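PDB 5KAK: NIPSNAP domain-containing protein from Burkholderia xenovorans, which is of unknown function but belongs to the NipSnap family, whose domain has the dimeric alpha-beta barrel fold. Local coordinates for residues 40-45 with 61-66; 18-23 with 55-60. All coordinates share one frame; numbering follows the deposited sequence.

Contact 1: residues 40-45 with 61-66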
loop_
_atom_site.group_PDB
_atom_site.type_symbol
_atom_site.label_atom_id
_atom_site.label_comp_id
_atom_site.label_asym_id
_atom_site.label_seq_id
_atom_site.Cartn_x
_atom_site.Cartn_y
_atom_site.Cartn_z
ATOM N N PRO E 40 6.260 -31.950 -10.976
ATOM C CA PRO E 40 5.666 -33.287 -10.813
ATOM C C PRO E 40 4.991 -33.479 -9.468
ATOM O O PRO E 40 4.032 -34.255 -9.372
ATOM C CB PRO E 40 6.864 -34.236 -10.968
ATOM C CG PRO E 40 7.949 -33.412 -11.601
ATOM C CD PRO E 40 7.724 -32.019 -11.125
ATOM N N VAL E 41 5.475 -32.815 -8.420
ATOM C CA VAL E 41 4.899 -32.984 -7.091
ATOM C C VAL E 41 3.593 -32.204 -6.970
ATOM O O VAL E 41 2.553 -32.737 -6.541
ATOM C CB VAL E 41 5.919 -32.552 -6.022
ATOM C CG1 VAL E 41 5.367 -32.759 -4.630
ATOM C CG2 VAL E 41 7.244 -33.322 -6.205
ATOM N N LEU E 42 3.623 -30.930 -7.365
ATOM C CA LEU E 42 2.437 -30.095 -7.200
ATOM C C LEU E 42 1.359 -30.465 -8.213
ATOM O O LEU E 42 0.171 -30.510 -7.873
ATOM C CB LEU E 42 2.818 -28.619 -7.296
ATOM C CG LEU E 42 3.688 -28.163 -6.120
ATOM C CD1 LEU E 42 3.819 -26.626 -6.038
ATOM C CD2 LEU E 42 3.175 -28.752 -4.799
ATOM N N GLY E 43 1.737 -30.720 -9.459
ATOM C CA GLY E 43 0.795 -31.362 -10.354
ATOM C C GLY E 43 0.306 -30.557 -11.538
ATOM O O GLY E 43 0.398 -31.016 -12.680
ATOM N N ARG E 44 -0.223 -29.351 -11.290
ATOM C CA ARG E 44 -1.019 -28.631 -12.287
ATOM C C ARG E 44 -0.578 -27.171 -12.361
ATOM O O ARG E 44 -1.211 -26.289 -11.778
ATOM C CB ARG E 44 -2.506 -28.761 -11.969
ATOM C CG ARG E 44 -2.989 -30.219 -11.921
ATOM C CD ARG E 44 -4.450 -30.267 -11.567
ATOM N NE ARG E 44 -5.040 -31.590 -11.721
ATOM C CZ ARG E 44 -5.156 -32.472 -10.740
ATOM N NH1 ARG E 44 -4.701 -32.181 -9.526
ATOM N NH2 ARG E 44 -5.735 -33.643 -10.974
ATOM N N LEU E 45 0.499 -26.919 -13.100
ATOM C CA LEU E 45 0.916 -25.546 -13.371
ATOM C C LEU E 45 -0.021 -24.913 -14.392
ATOM O O LEU E 45 -0.158 -25.410 -15.517
ATOM C CB LEU E 45 2.366 -25.510 -13.865
ATOM C CG LEU E 45 2.943 -24.117 -14.155
ATOM C CD1 LEU E 45 2.840 -23.200 -12.931
ATOM C CD2 LEU E 45 4.396 -24.239 -14.641
ATOM N N HIS E 61 2.952 -17.055 -10.217
ATOM C CA HIS E 61 2.709 -18.428 -10.655
ATOM C C HIS E 61 1.405 -18.951 -10.068
ATOM O O HIS E 61 1.064 -18.668 -8.915
ATOM C CB HIS E 61 3.917 -19.390 -10.347
ATOM C CG HIS E 61 4.571 -19.203 -9.010
ATOM N ND1 HIS E 61 4.640 -20.211 -8.071
ATOM C CD2 HIS E 61 5.243 -18.152 -8.480
ATOM C CE1 HIS E 61 5.294 -19.780 -7.007
ATOM N NE2 HIS E 61 5.678 -18.536 -7.232
ATOM N N LEU E 62 0.657 -19.688 -10.884
ATOM C CA LEU E 62 -0.655 -20.202 -10.501
ATOM C C LEU E 62 -0.648 -21.715 -10.604
ATOM O O LEU E 62 -0.336 -22.261 -11.668
ATOM C CB LEU E 62 -1.759 -19.640 -11.390
ATOM C CG LEU E 62 -2.179 -18.192 -11.211
ATOM C CD1 LEU E 62 -1.139 -17.254 -11.757
ATOM C CD2 LEU E 62 -3.541 -17.954 -11.859
ATOM N N TRP E 63 -1.043 -22.370 -9.519
ATOM C CA TRP E 63 -1.115 -23.822 -9.403
ATOM C C TRP E 63 -2.548 -24.266 -9.119
ATOM O O TRP E 63 -3.216 -23.709 -8.238
ATOM C CB TRP E 63 -0.210 -24.294 -8.278
ATOM C CG TRP E 63 1.214 -23.938 -8.503
ATOM C CD1 TRP E 63 1.837 -22.786 -8.137
ATOM C CD2 TRP E 63 2.195 -24.750 -9.145
ATOM N NE1 TRP E 63 3.165 -22.833 -8.510
ATOM C CE2 TRP E 63 3.406 -24.030 -9.135
ATOM C CE3 TRP E 63 2.167 -26.023 -9.734
ATOM C CZ2 TRP E 63 4.580 -24.537 -9.694
ATOM C CZ3 TRP E 63 3.334 -26.533 -10.278
ATOM C CH2 TRP E 63 4.526 -25.793 -10.256
ATOM N N GLY E 64 -2.999 -25.291 -9.834
ATOM C CA GLY E 64 -4.348 -25.810 -9.680
ATOM C C GLY E 64 -4.372 -27.076 -8.841
ATOM O O GLY E 64 -3.480 -27.917 -8.939
ATOM N N TYR E 65 -5.421 -27.207 -8.028
ATOM C CA TYR E 65 -5.597 -28.337 -7.135
ATOM C C TYR E 65 -7.056 -28.768 -7.205
ATOM O O TYR E 65 -7.943 -27.960 -7.489
ATOM C CB TYR E 65 -5.190 -27.978 -5.694
ATOM C CG TYR E 65 -3.721 -27.629 -5.573
ATOM C CD1 TYR E 65 -2.771 -28.634 -5.495
ATOM C CD2 TYR E 65 -3.293 -26.310 -5.546
ATOM C CE1 TYR E 65 -1.436 -28.338 -5.387
ATOM C CE2 TYR E 65 -1.941 -25.999 -5.437
ATOM C CZ TYR E 65 -1.023 -27.034 -5.357
ATOM O OH TYR E 65 0.322 -26.769 -5.257
ATOM N N GLU E 66 -7.299 -30.054 -6.970
ATOM C CA GLU E 66 -8.671 -30.544 -7.032
ATOM C C GLU E 66 -9.479 -30.071 -5.838
ATOM O O GLU E 66 -10.708 -29.951 -5.930
ATOM C CB GLU E 66 -8.687 -32.075 -7.116
ATOM C CG GLU E 66 -8.072 -32.604 -8.401
ATOM C CD GLU E 66 -7.855 -34.103 -8.382
ATOM O OE1 GLU E 66 -8.824 -34.846 -8.110
ATOM O OE2 GLU E 66 -6.710 -34.538 -8.632
HETATM O O HOH W 1 -2.422 -30.509 -8.508
HETATM O O HOH W 2 -0.605 -27.677 -8.931
#

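Contact 2: residues 18-23 with 55-60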
loop_
_atom_site.group_PDB
_atom_site.type_symbol
_atom_site.label_atom_id
_atom_site.label_comp_id
_atom_site.label_asym_id
_atom_site.label_seq_id
_atom_site.Cartn_x
_atom_site.Cartn_y
_atom_site.Cartn_z
ATOM N N LEU E 18 11.141 -9.913 -6.099
ATOM C CA LEU E 18 12.543 -10.303 -6.128
ATOM C C LEU E 18 13.454 -9.093 -5.978
ATOM O O LEU E 18 13.036 -7.952 -6.169
ATOM C CB LEU E 18 12.868 -11.024 -7.444
ATOM C CG LEU E 18 11.976 -12.242 -7.685
ATOM C CD1 LEU E 18 12.303 -12.912 -9.002
ATOM C CD2 LEU E 18 12.184 -13.208 -6.552
ATOM N N ARG E 19 14.728 -9.374 -5.664
ATOM C CA ARG E 19 15.793 -8.386 -5.735
ATOM C C ARG E 19 15.753 -7.734 -7.117
ATOM O O ARG E 19 15.393 -8.396 -8.100
ATOM C CB ARG E 19 17.135 -9.087 -5.470
ATOM C CG ARG E 19 18.383 -8.274 -5.733
ATOM C CD ARG E 19 19.618 -9.128 -5.501
ATOM N NE ARG E 19 19.925 -10.013 -6.627
ATOM C CZ ARG E 19 20.766 -11.044 -6.548
ATOM N NH1 ARG E 19 21.356 -11.322 -5.392
ATOM N NH2 ARG E 19 21.014 -11.802 -7.614
ATOM N N PRO E 20 16.075 -6.447 -7.249
ATOM C CA PRO E 20 16.032 -5.823 -8.577
ATOM C C PRO E 20 16.852 -6.582 -9.620
ATOM O O PRO E 20 18.007 -6.970 -9.386
ATOM C CB PRO E 20 16.591 -4.424 -8.320
ATOM C CG PRO E 20 16.159 -4.129 -6.892
ATOM C CD PRO E 20 16.307 -5.454 -6.179
ATOM N N ASN E 21 16.236 -6.795 -10.782
ATOM C CA ASN E 21 16.811 -7.524 -11.912
ATOM C C ASN E 21 17.127 -8.972 -11.568
ATOM O O ASN E 21 17.973 -9.599 -12.211
ATOM C CB ASN E 21 18.053 -6.809 -12.454
ATOM C CG ASN E 21 17.741 -5.412 -12.925
ATOM O OD1 ASN E 21 16.774 -5.205 -13.659
ATOM N ND2 ASN E 21 18.528 -4.438 -12.479
ATOM N N GLY E 22 16.441 -9.516 -10.564
ATOM C CA GLY E 22 16.618 -10.907 -10.192
ATOM C C GLY E 22 15.774 -11.907 -10.951
ATOM O O GLY E 22 16.020 -13.108 -10.816
ATOM N N ALA E 23 14.778 -11.466 -11.732
ATOM C CA ALA E 23 13.896 -12.445 -12.369
ATOM C C ALA E 23 14.642 -13.310 -13.384
ATOM O O ALA E 23 14.322 -14.496 -13.525
ATOM C CB ALA E 23 12.699 -11.753 -13.028
ATOM N N PRO E 55 4.179 -3.985 -11.272
ATOM C CA PRO E 55 5.252 -4.165 -10.289
ATOM C C PRO E 55 6.357 -4.999 -10.920
ATOM O O PRO E 55 6.137 -6.142 -11.312
ATOM C CB PRO E 55 4.557 -4.895 -9.135
ATOM C CG PRO E 55 3.451 -5.662 -9.816
ATOM C CD PRO E 55 2.989 -4.801 -10.966
ATOM N N LEU E 56 7.539 -4.409 -11.053
ATOM C CA LEU E 56 8.631 -5.095 -11.722
ATOM C C LEU E 56 9.403 -5.983 -10.740
ATOM O O LEU E 56 9.225 -5.912 -9.519
ATOM C CB LEU E 56 9.541 -4.059 -12.379
ATOM C CG LEU E 56 8.850 -3.286 -13.505
ATOM C CD1 LEU E 56 9.667 -2.073 -13.919
ATOM C CD2 LEU E 56 8.618 -4.235 -14.690
ATOM N N ASN E 57 10.275 -6.832 -11.289
ATOM C CA ASN E 57 11.036 -7.801 -10.492
ATOM C C ASN E 57 10.094 -8.710 -9.714
ATOM O O ASN E 57 10.287 -8.967 -8.526
ATOM C CB ASN E 57 12.012 -7.104 -9.541
ATOM C CG ASN E 57 12.857 -6.065 -10.240
ATOM O OD1 ASN E 57 13.483 -6.343 -11.263
ATOM N ND2 ASN E 57 12.873 -4.855 -9.697
ATOM N N GLN E 58 9.053 -9.183 -10.381
ATOM C CA GLN E 58 7.987 -9.912 -9.706
ATOM C C GLN E 58 7.702 -11.163 -10.508
ATOM O O GLN E 58 7.589 -11.107 -11.740
ATOM C CB GLN E 58 6.710 -9.062 -9.554
ATOM C CG GLN E 58 5.609 -9.756 -8.773
ATOM C CD GLN E 58 4.342 -8.918 -8.666
ATOM O OE1 GLN E 58 3.509 -8.926 -9.573
ATOM N NE2 GLN E 58 4.177 -8.225 -7.536
ATOM N N VAL E 59 7.601 -12.290 -9.821
ATOM C CA VAL E 59 7.213 -13.528 -10.470
ATOM C C VAL E 59 5.834 -13.906 -9.957
ATOM O O VAL E 59 5.515 -13.726 -8.768
ATOM C CB VAL E 59 8.240 -14.668 -10.267
ATOM C CG1 VAL E 59 9.525 -14.358 -11.002
ATOM C CG2 VAL E 59 8.531 -14.883 -8.820
ATOM N N VAL E 60 5.014 -14.407 -10.869
ATOM C CA VAL E 60 3.618 -14.735 -10.611
ATOM C C VAL E 60 3.378 -16.152 -11.112
ATOM O O VAL E 60 3.574 -16.425 -12.299
ATOM C CB VAL E 60 2.669 -13.748 -11.309
ATOM C CG1 VAL E 60 1.213 -14.175 -11.146
ATOM C CG2 VAL E 60 2.870 -12.351 -10.785
HETATM O O HOH W 3 13.705 -8.899 -12.466
#

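Contact 1: residues 40-45 with 61-66
Leu42 and Leu45 grip the indole of Trp63 from opposite faces, the tight part of the contact. Leu42 CD1 stands 3.9 Å from the centroid of the Trp63 six-membered ring, and Leu45, with CG anti to its backbone N (chi1 -179°), makes the matching CH-pi contact through CD1 from the other face. In the ring plane, Trp63 NE1 donates to His61 ND1 at 3.0 Å, which helps to set the rotation of the indole. A straight bond from Gly64 N to Arg44 O (2.8 Å) ties the backbones just past the helix end, where Gly43 with its positive phi redirects the chain toward strand 45-51.

Toward Glu66 the contact becomes polar and looser. A salt bridge brings Arg44 NH2 to Glu66 OE2 at 2.7 Å from above the carboxylate plane, the two flat groups standing 87° apart; Glu66 is exposed. Two waters link Leu42 O and Gly64 O, one also held by Arg44 NH1, the other by Arg44 N and only weakly bound to Leu42 O.

Leu45 and Trp63 form an antiparallel non-hydrogen-bonded pair in the beta hairpin of strands 45-51 and 58-65; Ile35 and Gln38 of helix 23-42 pack on the indole, and strand 10-18 flanks 58-65 beyond.

Contact 2: residues 18-23 with 55-60
Asn57 holds the 18-23 turn through two hydrogen bonds, one from its backbone and one from its side chain. Leu18 N donates to Asn57 O at 2.7 Å, with the donor nearly in line with the carbonyl. The second bond runs from Asn21 N to Asn57 OD1 at 2.8 Å; here the N-H comes from well above the amide plane, 65° out of it. Asn57 CG lies anti to its carbonyl carbon (chi1 -50°), and the amide beyond it reaches the type II turn of Arg19 to Gly22. That turn is closed by its own bond from Gly22 N to Arg19 O, and Asn21, at its third position, has the positive phi that a type II turn requires there.

A water extends the grip, donating to Asn57 OD1 at 2.8 Å and accepting from Ala23 N, the first residue of helix 23-42. The amide oxygen therefore has one direct link to the turn and one through water to the start of the helix.

Around these bonds the packing is modest. Asn57 ND2 comes within 3.5 Å of Pro20 CA. Two residues on, in strand 58-65, Val59 CG1 meets Leu18 CD1 at 3.7 Å, the side chains crossing at about a right angle, and Phe26 of helix 23-42 packs on both. Beyond the two segments, Gln93 of a third subunit binds Pro20 O and Asn21 ND2, while Met99 of that subunit packs on Asn57.

The Asn57 carbonyl, one residue before strand 58-65 begins, continues that strand's pairing with 10-18. A single side-chain oxygen, gripped by the N-H of Asn21 and an O-H of the water, ties turn to helix start, while ND2 of the same amide is hydrogen-bonded to a partner outside these segments.

How the contacts relate
Contacts 1 and 2 lie about 22 Å apart, centre to centre, toward the two ends of strand 58-65, which both use. Contact 2 joins the loop before helix 23-42 to the beginning of that strand; contact 1 joins the end of the same helix to the strand's later part. Along the chain the order is 18-23, 40-45, 55-60, 61-66, so the segments alternate. Helix 23-42 is thus tied to one strand of the four-stranded antiparallel sheet at both its start and its finish. Both contacts also pack against the second subunit, and contact 2 against a third as well.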